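Side-chain contacts in TPR repeat-containing protein YrrB (Bacillus subtilis, PDB 2Q7F), which possibly mediates, through its tetratricopeptide repeats, complex formation among RNA sulfuration components, RNA processing components and aminoacyl-tRNA synthetases: residues P59-A64 against S88-A93; N71-A76 against V102-Y107; V134-E139 against P146-A151. All blocks are in the same frame, centred on the assembly; numbering follows the deposited sequence.

How the contacts relate
The three contacts follow the chain from TPR 2 to TPR 4. Contacts 1 and 2 overlap along the sequence, their segments alternating, and both use helix 91-103: contact 1 meets its start, contact 2 its end. Their centres lie about 15 Å apart, and they touch where Ala64 CB comes within 3.4 Å of Ala76 O. Contact 3 follows in series, joining helices 125-137 and 141-154. Its centre is about 20 Å from that of contact 2, which it touches through Val102, Tyr107 and Val134, and about 24 Å from that of contact 1. Two contacts therefore join TPR 2 to TPR 3 and one folds TPR 4 on itself, as expected of a continuous helical array.

Contact 1: P59-A64 against S88-A93; sequences PYINFA and SSAATA
Ile61 carries the whole of its side of this contact, meeting Ala90, Thr92 and Ala93 at the start of helix 91-103. No hydrogen bond spans the segments, and the 135 Å² they bury comes from van der Waals contact. The buried side lies at Ala90 and Ala93. Here the backbones come close, the CA atoms of Ile61 and Ala93 being 5.9 Å apart. Such a spacing suits a small residue, and Ala93 offers a methyl: its CB lies 4.2 Å from Ile61 CG1. The outer end of the isoleucine goes further. With CD1 extended away from CA (chi2 169°), that methyl passes Ala93 and comes to rest 4.0 Å from Ala90 CB. Ala90 occupies the N-cap position, so Ile61 is fitted against the very entry of the helix, where the partner side chains are small. The arrangement belongs to the stacking of tetratricopeptide repeats: helix 57-69 of TPR 2 packs on helix 91-103, which runs into TPR 3, and Ala83 of the intervening helix 73-86 also touches Ile61, consistent with three successive helices sharing one buried residue. Were Ile61 an alanine, the methyls of Ala90 and Ala93 would probably lose their apolar partner, and a gap is likely to open between the two helices. The solvent side is at Thr92, an exposed residue that crosses Ile61 at about a right angle, yet the nearest atoms of the contact are found here. Its hydroxyl OG1 is turned to the isoleucine, 3.5 Å from Ile61 CD1 and 3.8 Å from Ile61 CG2, while Thr92 CG2 stays 5.5 Å from Ile61 CG2. The torsion that puts OG1 between the backbone N and the carbonyl carbon (chi1 49°) is what presents oxygen rather than methyl to the isoleucine.

Contact 2: N71-A76 against V102-Y107; sequences NELERA and VVKEMY
The carboxylate of Glu74 is met at one oxygen by the ammonium tip of Lys104: OE1 of Glu74 stands 2.5 Å from Lys104 NZ, whereas OE2 of Glu74 is 4.7 Å from it. The angle CD-OE1-NZ is wide, about 148°, so the lysine approaches from beyond OE1, roughly in line with the CD-OE1 bond, and does not sit between the two oxygens. This pair lies at the junction of two tetratricopeptide repeats, where the start of helix 73-86 in TPR 2 faces the end of helix 91-103 in TPR 3. A second carboxylate, that of Glu72, receives Arg75 NH1 within its own segment, on the syn side of OE2, 21° out of the carboxylate plane and close to the guanidinium plane. The Tyr107 ring has Glu105 CA over one face, 3.9 Å above its plane and offset toward the rim, and turns to Val134 and Lys137 of helix 125-137. Both adjoining turns are Schellman motifs, with Asn71 and Glu105 at positive phi. Beside the salt bridge, Leu73 also touches Val100 one turn back along the partner helix. The charged pair crosses at about a right angle on the surface, and a bend in Glu74 at chi2 (70°) brings its carboxylate round to the lysine. Apolar contact lies alongside: Lys104 CG is 4.3 Å from Leu73 CD2, and the same Leu73 methyl packs 3.9 Å from Val103 CG1.

Contact 3: V134-E139 against P146-A151; sequences VLVKLE and PYLQRA
The helical hairpin of TPR 4, a tetratricopeptide repeat formed by helices 125-137 and 141-154, is closed here by two apolar pairs, Leu135 with Tyr147 and Val136 with Leu148. Between these two segments the backbones stay well apart: the nearest CA atoms, those of Leu135 and Tyr147, are separated by 9.4 Å, so side chains alone span the distance. Leu135 does so with one methyl. Its CD1 lies 3.6 Å from Tyr147 CD2 and 3.7 Å from Tyr147 CE2, so the methyl lies by the CD2-CE2 side of the ring, approaching it obliquely. The tyrosine reaches this position with CG beside its backbone N and anti to the carbonyl carbon (chi1 -52°). Other parts of the fold complete the surroundings of both residues. Tyr147 also touches Phe128 and Leu131 of helix 125-137 and Leu118 of helix 107-120, while Leu135 touches Leu143 and Ala144 earlier on helix 141-154. The second pair is the looser one; its valine is partly exposed, its leucine buried, and the leucine also reaches Gln164 and Phe165 of helix 159-172, linking the hairpin to the next repeat. Neither pair involves a hydrogen bond, and the segments bury 106 Å² together. Beside the ring contact, Val136 brings its CG2 methyl to 4.2 Å from Leu148 CD1.

Contact 1: P59-A64 against S88-A93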
loop_
_atom_site.group_PDB
_atom_site.type_symbol
_atom_site.label_atom_id
_atom_site.label_comp_id
_atom_site.label_asym_id
_atom_site.label_seq_id
_atom_site.Cartn_x
_atom_site.Cartn_y
_atom_site.Cartn_z
ATOM N N PRO A 59 17.811 10.538 16.789
ATOM C CA PRO A 59 18.317 11.613 15.934
ATOM C C PRO A 59 18.805 11.143 14.553
ATOM O O PRO A 59 18.626 11.863 13.568
ATOM C CB PRO A 59 19.464 12.204 16.752
ATOM C CG PRO A 59 19.866 11.138 17.671
ATOM C CD PRO A 59 18.622 10.400 18.010
ATOM N N TYR A 60 19.401 9.950 14.484
ATOM C CA TYR A 60 19.750 9.358 13.195
ATOM C C TYR A 60 18.510 9.085 12.349
ATOM O O TYR A 60 18.537 9.279 11.143
ATOM C CB TYR A 60 20.547 8.071 13.353
ATOM C CG TYR A 60 21.915 8.231 13.971
ATOM C CD1 TYR A 60 23.039 8.497 13.183
ATOM C CD2 TYR A 60 22.094 8.081 15.341
ATOM C CE1 TYR A 60 24.312 8.622 13.758
ATOM C CE2 TYR A 60 23.352 8.200 15.922
ATOM C CZ TYR A 60 24.455 8.467 15.131
ATOM O OH TYR A 60 25.690 8.582 15.733
ATOM N N ILE A 61 17.427 8.649 12.982
ATOM C CA ILE A 61 16.185 8.387 12.252
ATOM C C ILE A 61 15.604 9.686 11.696
ATOM O O ILE A 61 15.237 9.752 10.521
ATOM C CB ILE A 61 15.122 7.656 13.112
ATOM C CG1 ILE A 61 15.691 6.355 13.687
ATOM C CG2 ILE A 61 13.879 7.378 12.279
ATOM C CD1 ILE A 61 14.816 5.705 14.745
ATOM N N ASN A 62 15.541 10.714 12.538
ATOM C CA ASN A 62 15.043 12.016 12.119
ATOM C C ASN A 62 15.819 12.596 10.957
ATOM O O ASN A 62 15.221 13.160 10.032
ATOM C CB ASN A 62 15.076 12.997 13.276
ATOM C CG ASN A 62 14.076 12.669 14.346
ATOM O OD1 ASN A 62 14.233 13.094 15.489
ATOM N ND2 ASN A 62 13.041 11.910 13.997
ATOM N N PHE A 63 17.146 12.458 10.997
ATOM C CA PHE A 63 17.982 12.971 9.921
ATOM C C PHE A 63 17.749 12.192 8.633
ATOM O O PHE A 63 17.726 12.779 7.551
ATOM C CB PHE A 63 19.464 12.982 10.299
ATOM C CG PHE A 63 20.330 13.769 9.336
ATOM C CD1 PHE A 63 19.975 15.059 8.945
ATOM C CD2 PHE A 63 21.499 13.224 8.829
ATOM C CE1 PHE A 63 20.775 15.784 8.056
ATOM C CE2 PHE A 63 22.303 13.943 7.932
ATOM C CZ PHE A 63 21.942 15.219 7.550
ATOM N N ALA A 64 17.551 10.881 8.764
ATOM C CA ALA A 64 17.227 10.015 7.631
ATOM C C ALA A 64 15.861 10.351 7.023
ATOM O O ALA A 64 15.706 10.356 5.797
ATOM C CB ALA A 64 17.295 8.563 8.040
ATOM N N SER A 88 18.155 -2.190 17.233
ATOM C CA SER A 88 17.571 -3.080 16.232
ATOM C C SER A 88 16.065 -3.291 16.428
ATOM O O SER A 88 15.453 -4.060 15.700
ATOM C CB SER A 88 18.311 -4.418 16.200
ATOM O OG SER A 88 18.083 -5.153 17.387
ATOM N N SER A 89 15.476 -2.592 17.395
ATOM C CA SER A 89 14.021 -2.594 17.583
ATOM C C SER A 89 13.335 -1.297 17.146
ATOM O O SER A 89 12.116 -1.158 17.319
ATOM C CB SER A 89 13.660 -2.897 19.042
ATOM O OG SER A 89 13.509 -4.294 19.244
ATOM N N ALA A 90 14.095 -0.355 16.587
ATOM C CA ALA A 90 13.528 0.930 16.188
ATOM C C ALA A 90 12.627 0.798 14.953
ATOM O O ALA A 90 13.076 0.878 13.805
ATOM C CB ALA A 90 14.627 1.949 15.970
ATOM N N ALA A 91 11.341 0.589 15.206
ATOM C CA ALA A 91 10.355 0.355 14.146
ATOM C C ALA A 91 10.375 1.409 13.036
ATOM O O ALA A 91 10.247 1.076 11.854
ATOM C CB ALA A 91 8.964 0.249 14.747
ATOM N N THR A 92 10.538 2.671 13.420
ATOM C CA THR A 92 10.475 3.787 12.475
ATOM C C THR A 92 11.661 3.766 11.496
ATOM O O THR A 92 11.550 4.230 10.373
ATOM C CB THR A 92 10.385 5.136 13.216
ATOM O OG1 THR A 92 11.391 5.188 14.236
ATOM C CG2 THR A 92 9.007 5.314 13.874
ATOM N N ALA A 93 12.789 3.206 11.918
ATOM C CA ALA A 93 13.922 3.025 11.017
ATOM C C ALA A 93 13.639 1.959 9.954
ATOM O O ALA A 93 13.990 2.145 8.782
ATOM C CB ALA A 93 15.178 2.697 11.790
#

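Contact 2: N71-A76 against V102-Y107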
loop_
_atom_site.group_PDB
_atom_site.type_symbol
_atom_site.label_atom_id
_atom_site.label_comp_id
_atom_site.label_asym_id
_atom_site.label_seq_id
_atom_site.Cartn_x
_atom_site.Cartn_y
_atom_site.Cartn_z
ATOM N N ASN A 71 15.435 14.011 -1.378
ATOM C CA ASN A 71 15.957 13.175 -2.464
ATOM C C ASN A 71 17.348 12.578 -2.261
ATOM O O ASN A 71 17.990 12.182 -3.234
ATOM C CB ASN A 71 15.931 13.920 -3.806
ATOM C CG ASN A 71 15.916 12.972 -4.993
ATOM O OD1 ASN A 71 16.802 13.007 -5.855
ATOM N ND2 ASN A 71 14.918 12.105 -5.035
ATOM N N GLU A 72 17.825 12.533 -1.021
ATOM C CA GLU A 72 19.072 11.837 -0.701
ATOM C C GLU A 72 18.763 10.456 -0.126
ATOM O O GLU A 72 19.083 10.139 1.023
ATOM C CB GLU A 72 19.972 12.667 0.222
ATOM C CG GLU A 72 20.701 13.797 -0.508
ATOM C CD GLU A 72 21.411 14.761 0.432
ATOM O OE1 GLU A 72 20.943 15.913 0.548
ATOM O OE2 GLU A 72 22.429 14.378 1.070
ATOM N N LEU A 73 18.147 9.638 -0.976
ATOM C CA LEU A 73 17.677 8.303 -0.642
ATOM C C LEU A 73 18.746 7.336 -0.125
ATOM O O LEU A 73 18.519 6.655 0.882
ATOM C CB LEU A 73 16.917 7.706 -1.835
ATOM C CG LEU A 73 15.386 7.902 -1.887
ATOM C CD1 LEU A 73 14.905 9.188 -1.216
ATOM C CD2 LEU A 73 14.846 7.811 -3.314
ATOM N N GLU A 74 19.899 7.271 -0.799
ATOM C CA GLU A 74 20.971 6.353 -0.382
ATOM C C GLU A 74 21.527 6.739 0.984
ATOM O O GLU A 74 21.748 5.876 1.848
ATOM C CB GLU A 74 22.106 6.301 -1.403
ATOM C CG GLU A 74 21.702 5.792 -2.784
ATOM C CD GLU A 74 20.816 6.774 -3.519
ATOM O OE1 GLU A 74 19.878 6.340 -4.208
ATOM O OE2 GLU A 74 21.046 7.988 -3.400
ATOM N N ARG A 75 21.760 8.036 1.166
ATOM C CA ARG A 75 22.267 8.531 2.421
ATOM C C ARG A 75 21.240 8.320 3.543
ATOM O O ARG A 75 21.611 7.963 4.656
ATOM C CB ARG A 75 22.677 9.990 2.285
ATOM C CG ARG A 75 23.667 10.462 3.335
ATOM C CD ARG A 75 24.078 11.893 3.040
ATOM N NE ARG A 75 24.912 12.458 4.097
ATOM C CZ ARG A 75 24.866 13.723 4.508
ATOM N NH1 ARG A 75 24.002 14.566 3.958
ATOM N NH2 ARG A 75 25.679 14.140 5.481
ATOM N N ALA A 76 19.957 8.506 3.241
ATOM C CA ALA A 76 18.888 8.157 4.188
ATOM C C ALA A 76 19.049 6.713 4.693
ATOM O O ALA A 76 18.967 6.450 5.920
ATOM C CB ALA A 76 17.500 8.368 3.559
ATOM N N VAL A 102 10.516 1.369 -1.479
ATOM C CA VAL A 102 9.299 1.480 -2.281
ATOM C C VAL A 102 9.540 2.452 -3.432
ATOM O O VAL A 102 9.256 2.135 -4.589
ATOM C CB VAL A 102 8.069 1.893 -1.424
ATOM C CG1 VAL A 102 6.959 2.434 -2.284
ATOM C CG2 VAL A 102 7.563 0.706 -0.635
ATOM N N VAL A 103 10.092 3.618 -3.112
ATOM C CA VAL A 103 10.333 4.642 -4.118
ATOM C C VAL A 103 11.237 4.080 -5.211
ATOM O O VAL A 103 11.054 4.365 -6.383
ATOM C CB VAL A 103 10.905 5.937 -3.495
ATOM C CG1 VAL A 103 11.272 6.953 -4.574
ATOM C CG2 VAL A 103 9.898 6.533 -2.548
ATOM N N LYS A 104 12.183 3.243 -4.819
ATOM C CA LYS A 104 13.137 2.668 -5.758
ATOM C C LYS A 104 12.584 1.369 -6.335
ATOM O O LYS A 104 13.273 0.672 -7.083
ATOM C CB LYS A 104 14.482 2.417 -5.060
ATOM C CG LYS A 104 15.103 3.649 -4.387
ATOM C CD LYS A 104 16.441 3.317 -3.733
ATOM C CE LYS A 104 17.570 3.161 -4.770
ATOM N NZ LYS A 104 18.436 4.370 -4.909
ATOM N N GLU A 105 11.342 1.048 -5.971
ATOM C CA GLU A 105 10.626 -0.140 -6.470
ATOM C C GLU A 105 11.383 -1.456 -6.292
ATOM O O GLU A 105 11.396 -2.318 -7.176
ATOM C CB GLU A 105 10.203 0.034 -7.929
ATOM C CG GLU A 105 9.296 1.216 -8.205
ATOM C CD GLU A 105 9.141 1.448 -9.696
ATOM O OE1 GLU A 105 10.175 1.597 -10.390
ATOM O OE2 GLU A 105 7.988 1.461 -10.182
ATOM N N MET A 106 12.023 -1.582 -5.138
ATOM C CA MET A 106 12.610 -2.834 -4.704
ATOM C C MET A 106 11.632 -3.387 -3.664
ATOM O O MET A 106 11.755 -3.131 -2.454
ATOM C CB MET A 106 14.008 -2.593 -4.135
ATOM C CG MET A 106 14.995 -2.118 -5.177
ATOM S SD MET A 106 16.475 -1.339 -4.515
ATOM C CE MET A 106 17.271 -0.938 -6.058
ATOM N N TYR A 107 10.641 -4.123 -4.156
ATOM C CA TYR A 107 9.493 -4.502 -3.341
ATOM C C TYR A 107 9.789 -5.624 -2.373
ATOM O O TYR A 107 9.242 -5.661 -1.269
ATOM C CB TYR A 107 8.300 -4.846 -4.229
ATOM C CG TYR A 107 7.814 -3.674 -5.046
ATOM C CD1 TYR A 107 7.304 -2.531 -4.427
ATOM C CD2 TYR A 107 7.872 -3.701 -6.429
ATOM C CE1 TYR A 107 6.860 -1.445 -5.172
ATOM C CE2 TYR A 107 7.430 -2.622 -7.186
ATOM C CZ TYR A 107 6.923 -1.500 -6.552
ATOM O OH TYR A 107 6.486 -0.432 -7.302
#

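Contact 3: V134-E139 against P146-A151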
loop_
_atom_site.group_PDB
_atom_site.type_symbol
_atom_site.label_atom_id
_atom_site.label_comp_id
_atom_site.label_asym_id
_atom_site.label_seq_id
_atom_site.Cartn_x
_atom_site.Cartn_y
_atom_site.Cartn_z
ATOM N N VAL A 134 2.574 -3.820 -1.109
ATOM C CA VAL A 134 3.833 -4.394 -1.541
ATOM C C VAL A 134 3.690 -5.909 -1.701
ATOM O O VAL A 134 4.221 -6.494 -2.646
ATOM C CB VAL A 134 4.994 -3.971 -0.592
ATOM C CG1 VAL A 134 6.142 -4.966 -0.612
ATOM C CG2 VAL A 134 5.484 -2.568 -0.974
ATOM N N LEU A 135 2.939 -6.535 -0.803
ATOM C CA LEU A 135 2.669 -7.953 -0.915
ATOM C C LEU A 135 1.909 -8.276 -2.200
ATOM O O LEU A 135 2.051 -9.368 -2.744
ATOM C CB LEU A 135 1.915 -8.450 0.307
ATOM C CG LEU A 135 2.820 -8.731 1.498
ATOM C CD1 LEU A 135 1.979 -8.902 2.723
ATOM C CD2 LEU A 135 3.680 -9.966 1.257
ATOM N N VAL A 136 1.125 -7.311 -2.681
ATOM C CA VAL A 136 0.411 -7.440 -3.946
ATOM C C VAL A 136 1.383 -7.428 -5.131
ATOM O O VAL A 136 1.360 -8.347 -5.966
ATOM C CB VAL A 136 -0.686 -6.348 -4.104
ATOM C CG1 VAL A 136 -1.188 -6.260 -5.552
ATOM C CG2 VAL A 136 -1.846 -6.610 -3.144
ATOM N N LYS A 137 2.241 -6.408 -5.192
ATOM C CA LYS A 137 3.224 -6.296 -6.275
ATOM C C LYS A 137 4.071 -7.557 -6.386
ATOM O O LYS A 137 4.572 -7.878 -7.457
ATOM C CB LYS A 137 4.145 -5.087 -6.081
ATOM C CG LYS A 137 3.452 -3.735 -5.893
ATOM C CD LYS A 137 2.812 -3.202 -7.169
ATOM C CE LYS A 137 2.143 -1.846 -6.928
ATOM N NZ LYS A 137 1.567 -1.258 -8.180
ATOM N N LEU A 138 4.210 -8.281 -5.282
ATOM C CA LEU A 138 5.068 -9.454 -5.234
ATOM C C LEU A 138 4.349 -10.783 -5.501
ATOM O O LEU A 138 4.852 -11.848 -5.113
ATOM C CB LEU A 138 5.766 -9.514 -3.872
ATOM C CG LEU A 138 6.797 -8.429 -3.569
ATOM C CD1 LEU A 138 7.284 -8.572 -2.130
ATOM C CD2 LEU A 138 7.971 -8.487 -4.567
ATOM N N GLU A 139 3.206 -10.731 -6.188
ATOM C CA GLU A 139 2.277 -11.876 -6.270
ATOM C C GLU A 139 1.739 -12.141 -4.866
ATOM O O GLU A 139 1.333 -11.206 -4.183
ATOM C CB GLU A 139 2.932 -13.142 -6.853
ATOM C CG GLU A 139 3.954 -12.929 -7.986
ATOM C CD GLU A 139 3.342 -12.317 -9.233
ATOM O OE1 GLU A 139 3.410 -12.968 -10.303
ATOM O OE2 GLU A 139 2.785 -11.196 -9.140
ATOM N N PRO A 146 -4.757 -10.320 4.922
ATOM C CA PRO A 146 -5.009 -9.956 6.322
ATOM C C PRO A 146 -4.599 -8.529 6.708
ATOM O O PRO A 146 -5.249 -7.921 7.572
ATOM C CB PRO A 146 -4.191 -10.984 7.111
ATOM C CG PRO A 146 -3.167 -11.472 6.163
ATOM C CD PRO A 146 -3.826 -11.458 4.824
ATOM N N TYR A 147 -3.538 -8.012 6.085
ATOM C CA TYR A 147 -3.046 -6.664 6.388
ATOM C C TYR A 147 -3.889 -5.617 5.681
ATOM O O TYR A 147 -4.167 -4.569 6.249
ATOM C CB TYR A 147 -1.569 -6.498 6.000
ATOM C CG TYR A 147 -0.652 -7.557 6.565
ATOM C CD1 TYR A 147 -0.408 -7.645 7.943
ATOM C CD2 TYR A 147 -0.018 -8.468 5.722
ATOM C CE1 TYR A 147 0.436 -8.628 8.462
ATOM C CE2 TYR A 147 0.832 -9.445 6.226
ATOM C CZ TYR A 147 1.055 -9.522 7.601
ATOM O OH TYR A 147 1.892 -10.506 8.096
ATOM N N LEU A 148 -4.277 -5.896 4.436
ATOM C CA LEU A 148 -5.193 -5.023 3.707
ATOM C C LEU A 148 -6.555 -4.956 4.380
ATOM O O LEU A 148 -7.168 -3.887 4.429
ATOM C CB LEU A 148 -5.362 -5.472 2.258
ATOM C CG LEU A 148 -4.252 -5.059 1.301
ATOM C CD1 LEU A 148 -4.554 -5.592 -0.091
ATOM C CD2 LEU A 148 -4.057 -3.546 1.284
ATOM N N GLN A 149 -7.018 -6.098 4.889
ATOM C CA GLN A 149 -8.269 -6.163 5.640
ATOM C C GLN A 149 -8.190 -5.215 6.820
ATOM O O GLN A 149 -9.139 -4.485 7.117
ATOM C CB GLN A 149 -8.546 -7.591 6.143
ATOM C CG GLN A 149 -9.900 -7.742 6.845
ATOM C CD GLN A 149 -10.195 -9.166 7.292
ATOM O OE1 GLN A 149 -9.523 -9.708 8.177
ATOM N NE2 GLN A 149 -11.214 -9.775 6.690
ATOM N N ARG A 150 -7.035 -5.233 7.474
ATOM C CA ARG A 150 -6.818 -4.470 8.679
ATOM C C ARG A 150 -6.802 -2.971 8.401
ATOM O O ARG A 150 -7.442 -2.210 9.121
ATOM C CB ARG A 150 -5.534 -4.929 9.361
ATOM C CG ARG A 150 -5.373 -4.446 10.789
ATOM C CD ARG A 150 -6.601 -4.704 11.644
ATOM N NE ARG A 150 -6.492 -3.946 12.877
ATOM C CZ ARG A 150 -7.504 -3.659 13.686
ATOM N NH1 ARG A 150 -8.736 -4.065 13.400
ATOM N NH2 ARG A 150 -7.273 -2.955 14.785
ATOM N N ALA A 151 -6.087 -2.563 7.349
ATOM C CA ALA A 151 -6.010 -1.158 6.926
ATOM C C ALA A 151 -7.388 -0.531 6.696
ATOM O O ALA A 151 -7.615 0.631 7.030
ATOM C CB ALA A 151 -5.160 -1.030 5.659
#